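Local atomic coordinates of Non-heme chloroperoxidase CPO-A1 (PDB entry 1A8Q), a protein that brominates, and probably chlorinates, organic substrates without heme or metal, and may take part in 7-chlorotetracycline biosynthesis. Residues 100-105 against 207-211; 161-167 against 222-226; 2-6 against 74-79; 140-144 against 196-201; 8-12 against 55-61. All coordinates share one frame; numbering follows the deposited sequence.

Contact 1: residues 100-105 against 207-211; sequences LARYVG and DLKKF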
# COMPACT_ATOMS: atom_id res chain seq x y z
N LEU A 100 6.40 -2.67 -3.47
CA LEU A 100 6.26 -4.00 -4.11
C LEU A 100 6.93 -3.97 -5.49
O LEU A 100 7.80 -4.79 -5.71
CB LEU A 100 4.78 -4.32 -4.25
CG LEU A 100 4.42 -5.80 -4.51
CD1 LEU A 100 2.90 -6.00 -4.37
CD2 LEU A 100 4.80 -6.18 -5.93
N ALA A 101 6.61 -2.95 -6.25
CA ALA A 101 7.22 -2.86 -7.61
C ALA A 101 8.71 -2.73 -7.55
O ALA A 101 9.48 -3.39 -8.30
CB ALA A 101 6.56 -1.69 -8.31
N ARG A 102 9.25 -1.86 -6.68
CA ARG A 102 10.70 -1.68 -6.62
C ARG A 102 11.39 -2.87 -6.03
O ARG A 102 12.51 -3.18 -6.39
CB ARG A 102 11.02 -0.34 -5.91
CG ARG A 102 12.51 -0.08 -5.81
CD ARG A 102 13.18 0.13 -7.18
NE ARG A 102 12.37 0.93 -8.05
CZ ARG A 102 12.39 2.27 -8.09
NH1 ARG A 102 13.21 2.91 -7.28
NH2 ARG A 102 11.59 2.89 -8.96
N TYR A 103 10.74 -3.66 -5.12
CA TYR A 103 11.29 -4.92 -4.67
C TYR A 103 11.46 -5.89 -5.87
O TYR A 103 12.55 -6.48 -5.96
CB TYR A 103 10.34 -5.56 -3.59
CG TYR A 103 10.88 -6.92 -3.18
CD1 TYR A 103 11.88 -7.12 -2.26
CD2 TYR A 103 10.31 -8.02 -3.82
CE1 TYR A 103 12.34 -8.41 -1.97
CE2 TYR A 103 10.75 -9.30 -3.55
CZ TYR A 103 11.75 -9.48 -2.64
OH TYR A 103 12.17 -10.76 -2.37
N VAL A 104 10.47 -5.98 -6.72
CA VAL A 104 10.63 -6.86 -7.91
C VAL A 104 11.79 -6.35 -8.78
O VAL A 104 12.66 -7.12 -9.24
CB VAL A 104 9.32 -6.96 -8.67
CG1 VAL A 104 9.47 -7.61 -10.05
CG2 VAL A 104 8.33 -7.81 -7.85
N GLY A 105 11.84 -5.05 -8.97
CA GLY A 105 12.86 -4.46 -9.85
C GLY A 105 14.25 -4.69 -9.31
O GLY A 105 15.20 -4.90 -10.09
N ASP A 207 9.94 -1.17 -13.68
CA ASP A 207 9.85 -2.26 -12.73
C ASP A 207 8.68 -3.20 -13.05
O ASP A 207 8.82 -4.42 -12.89
CB ASP A 207 9.63 -1.71 -11.31
CG ASP A 207 10.83 -0.99 -10.73
OD1 ASP A 207 12.00 -1.37 -10.98
OD2 ASP A 207 10.59 -0.01 -10.00
N LEU A 208 7.57 -2.65 -13.47
CA LEU A 208 6.36 -3.41 -13.78
C LEU A 208 6.62 -4.40 -14.94
O LEU A 208 6.06 -5.48 -14.93
CB LEU A 208 5.16 -2.57 -14.15
CG LEU A 208 4.62 -1.56 -13.10
CD1 LEU A 208 3.47 -0.76 -13.66
CD2 LEU A 208 4.20 -2.34 -11.85
N LYS A 209 7.45 -3.98 -15.89
CA LYS A 209 7.75 -4.88 -17.02
C LYS A 209 8.57 -6.09 -16.60
O LYS A 209 8.71 -7.09 -17.34
CB LYS A 209 8.47 -4.05 -18.09
CG LYS A 209 7.66 -2.98 -18.81
CD LYS A 209 8.61 -2.18 -19.71
CE LYS A 209 7.90 -1.10 -20.50
NZ LYS A 209 8.91 -0.37 -21.38
N LYS A 210 9.20 -6.10 -15.43
CA LYS A 210 9.96 -7.20 -14.91
C LYS A 210 9.11 -8.21 -14.14
O LYS A 210 9.67 -9.23 -13.73
CB LYS A 210 11.10 -6.71 -14.02
CG LYS A 210 12.04 -5.81 -14.84
CD LYS A 210 13.28 -5.46 -14.04
CE LYS A 210 14.45 -5.27 -15.03
NZ LYS A 210 14.96 -6.62 -15.44
N PHE A 211 7.83 -7.95 -13.97
CA PHE A 211 6.96 -8.91 -13.26
C PHE A 211 6.84 -10.17 -14.14
O PHE A 211 6.72 -10.01 -15.37
CB PHE A 211 5.60 -8.31 -13.03
CG PHE A 211 5.44 -7.43 -11.79
CD1 PHE A 211 6.29 -6.37 -11.59
CD2 PHE A 211 4.39 -7.66 -10.92
CE1 PHE A 211 6.15 -5.55 -10.47
CE2 PHE A 211 4.23 -6.84 -9.80
CZ PHE A 211 5.11 -5.79 -9.59

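Contact 2: residues 161-167 against 222-226; sequences GFFSANR and DDQVV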
# COMPACT_ATOMS: atom_id res chain seq x y z
N GLY A 161 -11.54 12.39 2.20
CA GLY A 161 -11.24 11.98 0.82
C GLY A 161 -10.78 10.53 0.75
O GLY A 161 -11.04 9.83 -0.24
N PHE A 162 -9.99 10.09 1.74
CA PHE A 162 -9.42 8.75 1.69
C PHE A 162 -10.54 7.70 1.60
O PHE A 162 -10.40 6.69 0.91
CB PHE A 162 -8.61 8.54 2.98
CG PHE A 162 -7.69 7.37 3.00
CD1 PHE A 162 -8.15 6.15 3.46
CD2 PHE A 162 -6.36 7.54 2.65
CE1 PHE A 162 -7.27 5.05 3.51
CE2 PHE A 162 -5.48 6.47 2.75
CZ PHE A 162 -5.98 5.26 3.16
N PHE A 163 -11.65 7.92 2.29
CA PHE A 163 -12.75 6.96 2.31
C PHE A 163 -13.92 7.40 1.46
O PHE A 163 -14.97 6.72 1.49
CB PHE A 163 -13.30 6.83 3.77
CG PHE A 163 -12.32 6.19 4.71
CD1 PHE A 163 -11.89 4.90 4.57
CD2 PHE A 163 -11.81 6.95 5.79
CE1 PHE A 163 -10.98 4.30 5.43
CE2 PHE A 163 -10.91 6.36 6.66
CZ PHE A 163 -10.50 5.05 6.50
N SER A 164 -13.78 8.45 0.64
CA SER A 164 -14.90 8.98 -0.15
C SER A 164 -16.12 9.15 0.73
O SER A 164 -17.28 8.89 0.38
CB SER A 164 -15.27 8.05 -1.34
OG SER A 164 -14.15 8.02 -2.21
N ALA A 165 -15.90 9.78 1.91
CA ALA A 165 -16.98 9.89 2.88
C ALA A 165 -17.92 11.04 2.57
O ALA A 165 -18.86 11.33 3.33
CB ALA A 165 -16.32 10.06 4.26
N ASN A 166 -17.68 11.74 1.48
CA ASN A 166 -18.58 12.77 0.99
C ASN A 166 -19.72 12.19 0.17
O ASN A 166 -20.65 12.94 -0.18
CB ASN A 166 -17.80 13.79 0.15
CG ASN A 166 -16.71 13.16 -0.68
OD1 ASN A 166 -16.87 12.15 -1.37
ND2 ASN A 166 -15.51 13.77 -0.62
N ARG A 167 -19.70 10.90 -0.13
CA ARG A 167 -20.80 10.34 -0.92
C ARG A 167 -21.99 9.98 -0.06
O ARG A 167 -21.83 9.26 0.92
CB ARG A 167 -20.33 9.10 -1.68
CG ARG A 167 -19.06 9.36 -2.47
CD ARG A 167 -19.38 10.40 -3.55
NE ARG A 167 -18.37 10.33 -4.60
CZ ARG A 167 -18.24 11.30 -5.51
NH1 ARG A 167 -19.02 12.37 -5.43
NH2 ARG A 167 -17.35 11.17 -6.48
N ASP A 222 -14.10 5.20 -7.54
CA ASP A 222 -14.31 6.47 -6.86
C ASP A 222 -13.13 6.77 -5.93
O ASP A 222 -13.30 7.29 -4.80
CB ASP A 222 -15.64 6.49 -6.09
CG ASP A 222 -15.99 7.88 -5.61
OD1 ASP A 222 -15.68 8.87 -6.31
OD2 ASP A 222 -16.52 8.02 -4.49
N ASP A 223 -11.95 6.38 -6.38
CA ASP A 223 -10.73 6.63 -5.58
C ASP A 223 -10.32 8.08 -5.79
O ASP A 223 -9.86 8.52 -6.85
CB ASP A 223 -9.67 5.61 -5.98
CG ASP A 223 -8.48 5.60 -5.06
OD1 ASP A 223 -8.13 6.71 -4.57
OD2 ASP A 223 -7.92 4.51 -4.85
N GLN A 224 -10.45 8.83 -4.70
CA GLN A 224 -10.17 10.29 -4.75
C GLN A 224 -8.75 10.59 -4.38
O GLN A 224 -8.37 11.78 -4.23
CB GLN A 224 -11.16 10.96 -3.77
CG GLN A 224 -12.61 10.85 -4.13
CD GLN A 224 -13.59 11.46 -3.14
OE1 GLN A 224 -13.21 12.36 -2.39
NE2 GLN A 224 -14.83 11.00 -3.14
N VAL A 225 -7.90 9.59 -4.20
CA VAL A 225 -6.50 9.77 -3.80
C VAL A 225 -5.58 9.31 -4.94
O VAL A 225 -4.63 10.02 -5.31
CB VAL A 225 -6.18 8.98 -2.52
CG1 VAL A 225 -4.73 9.14 -2.06
CG2 VAL A 225 -7.10 9.41 -1.36
N VAL A 226 -5.84 8.12 -5.47
CA VAL A 226 -5.02 7.50 -6.52
C VAL A 226 -5.95 7.23 -7.70
O VAL A 226 -6.74 6.31 -7.67
CB VAL A 226 -4.35 6.23 -6.00
CG1 VAL A 226 -3.52 5.52 -7.08
CG2 VAL A 226 -3.41 6.56 -4.81
O HOH W 1 -11.40 7.80 -2.12

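Contact 3: residues 2-6 against 74-79; sequences ICTTR and DDLNDL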
# COMPACT_ATOMS: atom_id res chain seq x y z
N ILE A 2 10.27 -7.90 15.87
CA ILE A 2 11.15 -6.90 15.24
C ILE A 2 12.12 -7.58 14.30
O ILE A 2 12.74 -8.60 14.68
CB ILE A 2 11.98 -6.14 16.31
CG1 ILE A 2 11.07 -5.38 17.27
CG2 ILE A 2 13.01 -5.20 15.70
CD1 ILE A 2 10.36 -4.17 16.71
N CYS A 3 12.29 -7.00 13.13
CA CYS A 3 13.34 -7.43 12.20
C CYS A 3 14.37 -6.30 12.17
O CYS A 3 13.96 -5.15 11.99
CB CYS A 3 12.74 -7.60 10.80
SG CYS A 3 14.02 -7.80 9.52
N THR A 4 15.64 -6.61 12.39
CA THR A 4 16.64 -5.52 12.34
C THR A 4 17.25 -5.50 10.93
O THR A 4 17.70 -6.55 10.45
CB THR A 4 17.71 -5.73 13.41
OG1 THR A 4 17.08 -5.74 14.70
CG2 THR A 4 18.74 -4.61 13.38
N THR A 5 17.20 -4.34 10.29
CA THR A 5 17.65 -4.27 8.90
C THR A 5 19.18 -4.24 8.86
O THR A 5 19.85 -4.04 9.87
CB THR A 5 17.11 -3.07 8.13
OG1 THR A 5 17.73 -1.88 8.67
CG2 THR A 5 15.60 -2.95 8.25
N ARG A 6 19.67 -4.24 7.62
CA ARG A 6 21.10 -4.13 7.37
C ARG A 6 21.69 -2.84 7.92
O ARG A 6 22.91 -2.75 8.17
CB ARG A 6 21.25 -4.12 5.84
CG ARG A 6 20.64 -2.85 5.25
CD ARG A 6 20.14 -3.03 3.82
NE ARG A 6 19.42 -1.83 3.37
CZ ARG A 6 18.17 -1.56 3.73
NH1 ARG A 6 17.50 -2.45 4.46
NH2 ARG A 6 17.57 -0.45 3.36
N ASP A 74 14.49 -2.54 0.09
CA ASP A 74 15.58 -3.25 0.70
C ASP A 74 15.18 -3.66 2.13
O ASP A 74 15.63 -4.68 2.63
CB ASP A 74 16.92 -2.51 0.71
CG ASP A 74 17.48 -2.31 -0.69
OD1 ASP A 74 17.00 -2.88 -1.66
OD2 ASP A 74 18.46 -1.50 -0.81
N ASP A 75 14.43 -2.77 2.81
CA ASP A 75 13.92 -3.16 4.13
C ASP A 75 12.99 -4.36 3.98
O ASP A 75 13.13 -5.29 4.78
CB ASP A 75 13.16 -2.00 4.77
CG ASP A 75 14.07 -0.85 5.23
OD1 ASP A 75 15.29 -0.94 5.25
OD2 ASP A 75 13.46 0.18 5.63
N LEU A 76 12.14 -4.38 2.96
CA LEU A 76 11.27 -5.54 2.71
C LEU A 76 12.12 -6.76 2.41
O LEU A 76 11.90 -7.85 2.96
CB LEU A 76 10.28 -5.20 1.59
CG LEU A 76 9.39 -6.36 1.10
CD1 LEU A 76 8.46 -6.76 2.25
CD2 LEU A 76 8.58 -5.96 -0.12
N ASN A 77 13.20 -6.59 1.61
CA ASN A 77 14.10 -7.71 1.35
C ASN A 77 14.71 -8.27 2.62
O ASN A 77 14.85 -9.49 2.79
CB ASN A 77 15.20 -7.31 0.35
CG ASN A 77 16.18 -8.44 0.10
OD1 ASN A 77 17.37 -8.38 0.42
ND2 ASN A 77 15.67 -9.52 -0.44
N ASP A 78 15.09 -7.40 3.55
CA ASP A 78 15.69 -7.87 4.81
C ASP A 78 14.67 -8.69 5.61
O ASP A 78 15.08 -9.69 6.19
CB ASP A 78 16.21 -6.71 5.68
CG ASP A 78 17.50 -6.10 5.16
OD1 ASP A 78 18.20 -6.73 4.33
OD2 ASP A 78 17.80 -4.97 5.58
N LEU A 79 13.40 -8.31 5.61
CA LEU A 79 12.38 -9.03 6.36
C LEU A 79 12.14 -10.40 5.73
O LEU A 79 12.10 -11.42 6.42
CB LEU A 79 11.08 -8.21 6.34
CG LEU A 79 9.87 -8.88 7.01
CD1 LEU A 79 10.01 -8.90 8.51
CD2 LEU A 79 8.60 -8.13 6.60
O HOH W 2 17.33 0.08 6.88

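Contact 4: residues 140-144 against 196-201; sequences FDALK and VDAFGY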
# COMPACT_ATOMS: atom_id res chain seq x y z
N PHE A 140 0.03 17.53 -4.67
CA PHE A 140 1.13 17.03 -3.82
C PHE A 140 1.65 18.16 -2.96
O PHE A 140 1.96 18.00 -1.76
CB PHE A 140 2.24 16.45 -4.69
CG PHE A 140 1.69 15.28 -5.48
CD1 PHE A 140 1.13 14.19 -4.85
CD2 PHE A 140 1.76 15.26 -6.85
CE1 PHE A 140 0.63 13.12 -5.55
CE2 PHE A 140 1.27 14.18 -7.56
CZ PHE A 140 0.72 13.09 -6.93
N ASP A 141 1.71 19.37 -3.56
CA ASP A 141 2.14 20.52 -2.72
C ASP A 141 1.20 20.66 -1.53
O ASP A 141 1.68 20.98 -0.41
CB ASP A 141 2.12 21.81 -3.53
CG ASP A 141 3.18 21.89 -4.61
OD1 ASP A 141 4.18 21.16 -4.54
OD2 ASP A 141 2.98 22.69 -5.55
N ALA A 142 -0.11 20.59 -1.75
CA ALA A 142 -1.12 20.75 -0.72
C ALA A 142 -1.00 19.65 0.34
O ALA A 142 -1.17 19.95 1.53
CB ALA A 142 -2.55 20.75 -1.25
N LEU A 143 -0.73 18.41 -0.07
CA LEU A 143 -0.55 17.37 0.98
C LEU A 143 0.63 17.70 1.88
O LEU A 143 0.54 17.54 3.11
CB LEU A 143 -0.31 16.00 0.35
CG LEU A 143 -1.50 15.55 -0.52
CD1 LEU A 143 -1.10 14.22 -1.18
CD2 LEU A 143 -2.75 15.29 0.32
N LYS A 144 1.76 18.12 1.29
CA LYS A 144 2.93 18.39 2.11
C LYS A 144 2.68 19.61 3.00
O LYS A 144 3.09 19.58 4.18
CB LYS A 144 4.18 18.65 1.26
CG LYS A 144 4.65 17.39 0.53
CD LYS A 144 5.88 17.73 -0.32
CE LYS A 144 5.41 18.30 -1.66
NZ LYS A 144 6.62 18.50 -2.51
N VAL A 196 5.31 11.80 0.30
CA VAL A 196 4.56 12.46 -0.76
C VAL A 196 5.44 12.66 -2.00
O VAL A 196 5.03 12.36 -3.13
CB VAL A 196 4.00 13.82 -0.32
CG1 VAL A 196 3.19 14.46 -1.45
CG2 VAL A 196 3.08 13.56 0.89
N ASP A 197 6.63 13.19 -1.79
CA ASP A 197 7.59 13.39 -2.89
C ASP A 197 7.86 12.04 -3.56
O ASP A 197 7.96 11.96 -4.78
CB ASP A 197 8.93 13.96 -2.43
CG ASP A 197 8.87 15.45 -2.11
OD1 ASP A 197 7.97 16.14 -2.57
OD2 ASP A 197 9.75 15.94 -1.38
N ALA A 198 8.07 11.01 -2.73
CA ALA A 198 8.36 9.72 -3.35
C ALA A 198 7.14 9.20 -4.11
O ALA A 198 7.36 8.69 -5.23
CB ALA A 198 8.79 8.70 -2.31
N PHE A 199 5.95 9.19 -3.51
CA PHE A 199 4.86 8.50 -4.25
C PHE A 199 4.29 9.33 -5.38
O PHE A 199 3.72 8.74 -6.31
CB PHE A 199 3.77 8.02 -3.29
CG PHE A 199 2.86 8.98 -2.60
CD1 PHE A 199 1.99 9.83 -3.24
CD2 PHE A 199 2.79 8.93 -1.19
CE1 PHE A 199 1.10 10.64 -2.57
CE2 PHE A 199 1.93 9.76 -0.52
CZ PHE A 199 1.07 10.60 -1.17
N GLY A 200 4.47 10.65 -5.34
CA GLY A 200 3.87 11.49 -6.36
C GLY A 200 4.69 11.38 -7.67
O GLY A 200 4.08 11.53 -8.73
N TYR A 201 5.99 11.24 -7.52
CA TYR A 201 6.86 11.51 -8.69
C TYR A 201 7.63 10.31 -9.19
O TYR A 201 8.27 10.40 -10.26
CB TYR A 201 7.83 12.65 -8.29
CG TYR A 201 7.06 13.95 -8.10
CD1 TYR A 201 6.80 14.83 -9.14
CD2 TYR A 201 6.57 14.27 -6.82
CE1 TYR A 201 6.05 15.99 -8.96
CE2 TYR A 201 5.81 15.42 -6.64
CZ TYR A 201 5.61 16.29 -7.69
OH TYR A 201 4.83 17.41 -7.44
O HOH W 3 5.20 18.77 -4.83

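Contact 5: residues 8-12 against 55-61; sequences GVEIF and RGHGHST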
# COMPACT_ATOMS: atom_id res chain seq x y z
N GLY A 8 20.54 -1.33 10.77
CA GLY A 8 20.30 -1.22 12.20
C GLY A 8 18.93 -0.65 12.51
O GLY A 8 18.65 -0.36 13.69
N VAL A 9 18.06 -0.56 11.52
CA VAL A 9 16.72 -0.00 11.74
C VAL A 9 15.83 -1.12 12.28
O VAL A 9 16.00 -2.25 11.82
CB VAL A 9 16.17 0.58 10.44
CG1 VAL A 9 14.70 0.96 10.52
CG2 VAL A 9 16.96 1.87 10.16
N GLU A 10 14.93 -0.82 13.21
CA GLU A 10 14.05 -1.90 13.69
C GLU A 10 12.71 -1.82 12.99
O GLU A 10 11.97 -0.84 13.10
CB GLU A 10 13.88 -1.74 15.22
CG GLU A 10 15.18 -2.04 15.94
CD GLU A 10 15.02 -1.96 17.45
OE1 GLU A 10 14.40 -1.01 17.94
OE2 GLU A 10 15.51 -2.89 18.12
N ILE A 11 12.37 -2.88 12.25
CA ILE A 11 11.08 -2.90 11.54
C ILE A 11 10.13 -3.78 12.34
O ILE A 11 10.43 -4.96 12.55
CB ILE A 11 11.27 -3.48 10.13
CG1 ILE A 11 12.10 -2.50 9.25
CG2 ILE A 11 9.94 -3.74 9.40
CD1 ILE A 11 11.49 -1.13 9.06
N PHE A 12 9.05 -3.17 12.80
CA PHE A 12 8.08 -3.95 13.62
C PHE A 12 7.18 -4.74 12.69
O PHE A 12 6.77 -4.18 11.67
CB PHE A 12 7.21 -2.96 14.43
CG PHE A 12 6.22 -3.69 15.33
CD1 PHE A 12 6.64 -4.14 16.58
CD2 PHE A 12 4.93 -3.88 14.92
CE1 PHE A 12 5.72 -4.79 17.40
CE2 PHE A 12 4.02 -4.56 15.73
CZ PHE A 12 4.43 -5.01 16.97
N ARG A 55 9.52 1.86 7.81
CA ARG A 55 10.39 2.70 8.65
C ARG A 55 9.69 4.01 8.91
O ARG A 55 9.03 4.62 8.09
CB ARG A 55 11.74 2.93 7.95
CG ARG A 55 11.55 3.71 6.64
CD ARG A 55 12.78 3.53 5.75
NE ARG A 55 14.00 4.10 6.27
CZ ARG A 55 15.10 3.47 6.66
NH1 ARG A 55 15.34 2.18 6.68
NH2 ARG A 55 16.12 4.23 7.10
N GLY A 56 9.80 4.50 10.21
CA GLY A 56 9.12 5.76 10.50
C GLY A 56 7.60 5.73 10.61
O GLY A 56 6.97 6.78 10.68
N HIS A 57 6.98 4.54 10.70
CA HIS A 57 5.54 4.42 10.82
C HIS A 57 5.29 3.39 11.95
O HIS A 57 6.17 2.55 12.20
CB HIS A 57 4.91 3.87 9.51
CG HIS A 57 5.04 4.77 8.30
ND1 HIS A 57 6.25 5.07 7.69
CD2 HIS A 57 4.07 5.39 7.60
CE1 HIS A 57 6.04 5.89 6.69
NE2 HIS A 57 4.73 6.12 6.61
N GLY A 58 4.12 3.49 12.52
CA GLY A 58 3.71 2.48 13.52
C GLY A 58 4.73 2.35 14.63
O GLY A 58 5.06 3.36 15.28
N HIS A 59 5.22 1.15 14.88
CA HIS A 59 6.18 0.87 15.94
C HIS A 59 7.57 0.62 15.39
O HIS A 59 8.44 0.14 16.14
CB HIS A 59 5.79 -0.40 16.72
CG HIS A 59 4.57 -0.17 17.58
ND1 HIS A 59 4.50 0.70 18.62
CD2 HIS A 59 3.38 -0.80 17.49
CE1 HIS A 59 3.29 0.66 19.16
NE2 HIS A 59 2.61 -0.25 18.49
N SER A 60 7.81 0.96 14.11
CA SER A 60 9.19 0.81 13.63
C SER A 60 10.04 2.03 14.03
O SER A 60 9.49 3.03 14.48
CB SER A 60 9.21 0.75 12.08
OG SER A 60 8.63 -0.50 11.71
N THR A 61 11.35 1.92 13.90
CA THR A 61 12.19 3.09 14.34
C THR A 61 11.73 4.37 13.71
O THR A 61 11.53 4.49 12.50
CB THR A 61 13.65 2.80 13.95
OG1 THR A 61 14.08 1.55 14.44
CG2 THR A 61 14.61 3.87 14.53
O HOH W 4 14.92 1.45 16.98

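Contact 1: residues 100-105 against 207-211
The Phe211 ring receives Val104 on one face, where CG2 stands about 4 Å above the plane and toward the rim, while CA of Ala101 comes to the ring edge near CE1. Val104 crosses the ring at about a right angle, with CG1 3.7 Å from Phe211 CD1. Its CG1 lies anti to the backbone N (chi1 168°), which sets both methyls over the same face, CG1 above the CD1-CE1 rim and CG2 higher. Leu100 adds its CD2 methyl obliquely, 3.7 Å from Phe211 CZ. The second flat group, the Arg102 guanidinium, is met at its edge by Asp207. NE and NH2 converge on the single oxygen OD2, a side-on grip in which the NE bond is short and straight (2.8 Å from Arg102 NE to Asp207 OD2, 166°) and the NH2 bond longer and more bent. OD2 lies in the guanidinium plane and is itself met on its syn side, somewhat out of the carboxylate plane; the two planes are 57° apart. Bends at chi2 and chi3 bring NE round to this carboxylate. Asp207 CB rests on the carbonyl O of Ala101. Arg102 NH1 turns to a second carboxylate, Asp70 of helix 69-82. Leu100 also packs on strands 88-93 and 112-118, and the type I turn from Leu208 to Phe211 is seated on helix 96-107, one of the helices covering the central sheet.

Contact 2: residues 161-167 against 222-226
Asn166 and Gln224 meet amide to amide. Their planes lie 8° apart, and each group both gives and takes: Gln224 NE2 donates to Asn166 OD1 (2.9 Å, 177°) and Asn166 ND2 returns a bond to Gln224 OE1 at 3.2 Å, each donor in the carbonyl plane on a lone pair. Gln224 reaches across with an extended chain, whereas Asn166 holds CG between its backbone N and carbonyl carbon (chi1 37°), which swings the amide toward its partner. Arg167, bent at chi2, lays NE and NH2 along the carboxylate of Asp222, one nitrogen to each oxygen: NE to OD2 at 3.0 Å and NH2 to OD1 at 2.8 Å. Both oxygens are approached on their syn sides but well out of the carboxylate plane. Ser164 OG donates to Asp222 O at 2.8 Å, and one water joins Gly161 O, Ser164 OG and Gln224 N. Val225 CG2 lies against CA of Phe162. Ser164, with positive phi, is the C-prime residue of a Schellman motif closing helix 137-162. The partner loop carries Asp223, the catalytic-triad acid of this alpha/beta hydrolase fold: OD1 accepts from Val225 N in an Asx turn and from Val226 N, completing an Asx motif, while OD2 bonds to His252.

Contact 3: residues 2-6 against 74-79
Arg6, just after edge strand 2-4, forms a salt-bridge network with Asp75 and Asp78 that ties this border of the alpha/beta hydrolase sheet to helix 69-82. The charged bonds come first. NH1 is shared between two carboxylates, 2.8 Å from Asp75 OD1, and equally near Asp78 OD2, while NH2 adds a second, more bent bond to the same Asp75 oxygen. Asp75 thus holds the end of the guanidinium through one atom, using its anti lone pair toward NH1. Asp75 OD2 is taken by Arg55, so this carboxylate probably stays ionised between two arginines. With CG between its backbone N and carbonyl carbon (chi1 67°), Arg6 curls its extended chain around Asp78 OD2. A water-mediated link comes next: Thr5 OG1 donates to a water that in turn donates to Asp75 OD1. Packing is of two sorts. Asp74 CB sits over the centre of one guanidinium face, 3.4 Å from Arg6 CZ, its carboxylate being directed to Arg106 and His107. On the strand, Cys3 CB lies 3.8 Å from Leu79 CD1. Finally, the backbone N of Arg6 donates to Asp78 OD2 (2.9 Å, 164°), and this N and NH1 reach that oxygen from opposite faces of the carboxylate plane.

Contact 4: residues 140-144 against 196-201
Phe140 enters the partner helix as a knob into a hole formed by Val196, Phe199, Gly200 and Tyr201. Its ring lies flat over Gly200, whose CA stands 3.8 Å from the ring centroid and 20° off the normal, a CH-pi contact made close by the lack of a side chain there. Phe140 and Tyr201 slide past each other in opposite directions, with ring planes at 57° and Phe140 CD2 3.8 Å from Tyr201 OH. Against Phe199 the approach is at an oblique slant: CE1 of Phe140 comes to the edge of the Phe199 ring, 3.9 Å from its CE1. Leu143 CD1 meets that same edge near Phe199 CZ. Val196 lies against Phe140 and Lys144, one turn apart on the facing helix, CG1 toward Phe140 CB and CB 3.7 Å from Lys144 CG. The short helical segments 140-144 and 196-201 run nearly antiparallel, at 163°, with axes 10.2 Å apart.

Lys144 lies over Val196 with its aliphatic chain and, bending at chi3, crosses Asp197 at about a right angle. NZ then donates to the syn lone pair of Asp197 OD1 at 2.7 Å; Asp197 OD2 is held by Arg194 on its own helix. A water accepts from Lys144 NZ and donates to Asp141 OD1 and to Tyr201 OH, a hydroxyl also bonded to Asp137. These helices belong to the insertion that forms the cap in this fold. Chemically the interface divides into an aromatic, apolar side reaching toward the catalytic serine through Phe199 and a charged, hydrated side, where the positive lysine is probably stabilised by both nearby aspartates.

Contact 5: residues 8-12 against 55-61
Thr61 and Ser60 bind the backbone of segment 8-12, fastening the loop after strand 48-52 to the start of strand 10-16 in the alpha/beta hydrolase sheet. From CB outward, Thr61 first meets Val9: CB lies 4.0 Å from Val9 CG1. Its hydroxyl oxygen sits anti to the carbonyl carbon (chi1 -53°), a setting that brings OG1 to the backbone of Glu10, where it accepts from N at 2.8 Å. OG1 also touches Glu10 CB and shares a water with Glu10 OE1, which receives that water's proton. The main chain of Thr61 returns the link, its N donating to Glu10 O at 2.9 Å.

Phe12 and His59 lie side by side and point the same way. CB of His59 stands over one face of the Phe12 ring, 3.6 Å from CG, and the imidazole turns its edge to that face, an edge-to-face pair with planes at 64° and centroids 5.1 Å apart. His59 belongs to the type II' turn from His57 to Ser60, so the pairing packs the turn itself against the strand. At the other end, Val9 CG2 lies against the Arg55 guanidinium, 3.9 Å from NH1, while the charge of Arg55 is met by Asp75 of helix 69-82. Ile11 points its CB away from the loop but brings CD1 back against the backbone N of Arg55. Ser60 OG, itself bonded to Asp53 O, accepts from Phe12 N at 2.9 Å with an N-H...O angle of 164°.

Overall arrangement
Contacts 3 and 5 form one corner of the molecule, their centres about 10 Å apart: strands 2-4 and 10-16 are sheet neighbours, and Asp75 of contact 3 is salt-bridged to Arg55 of contact 5. Contact 3 also touches contact 1, where Tyr103 packs on Leu76 and Asn77 between helices 69-82 and 96-107. Contacts 2 and 4 share helix 137-162, with nearest atoms about 6 Å apart, and both approach the catalytic site. Contact 2 contains Asp223, and its Phe162 side chain is about 3 Å from that of His252. In contact 4 the Phe199 side chain is about 6 Å from that of Ser94. Contacts 1 and 2 lie on opposite sides of the chain's centre.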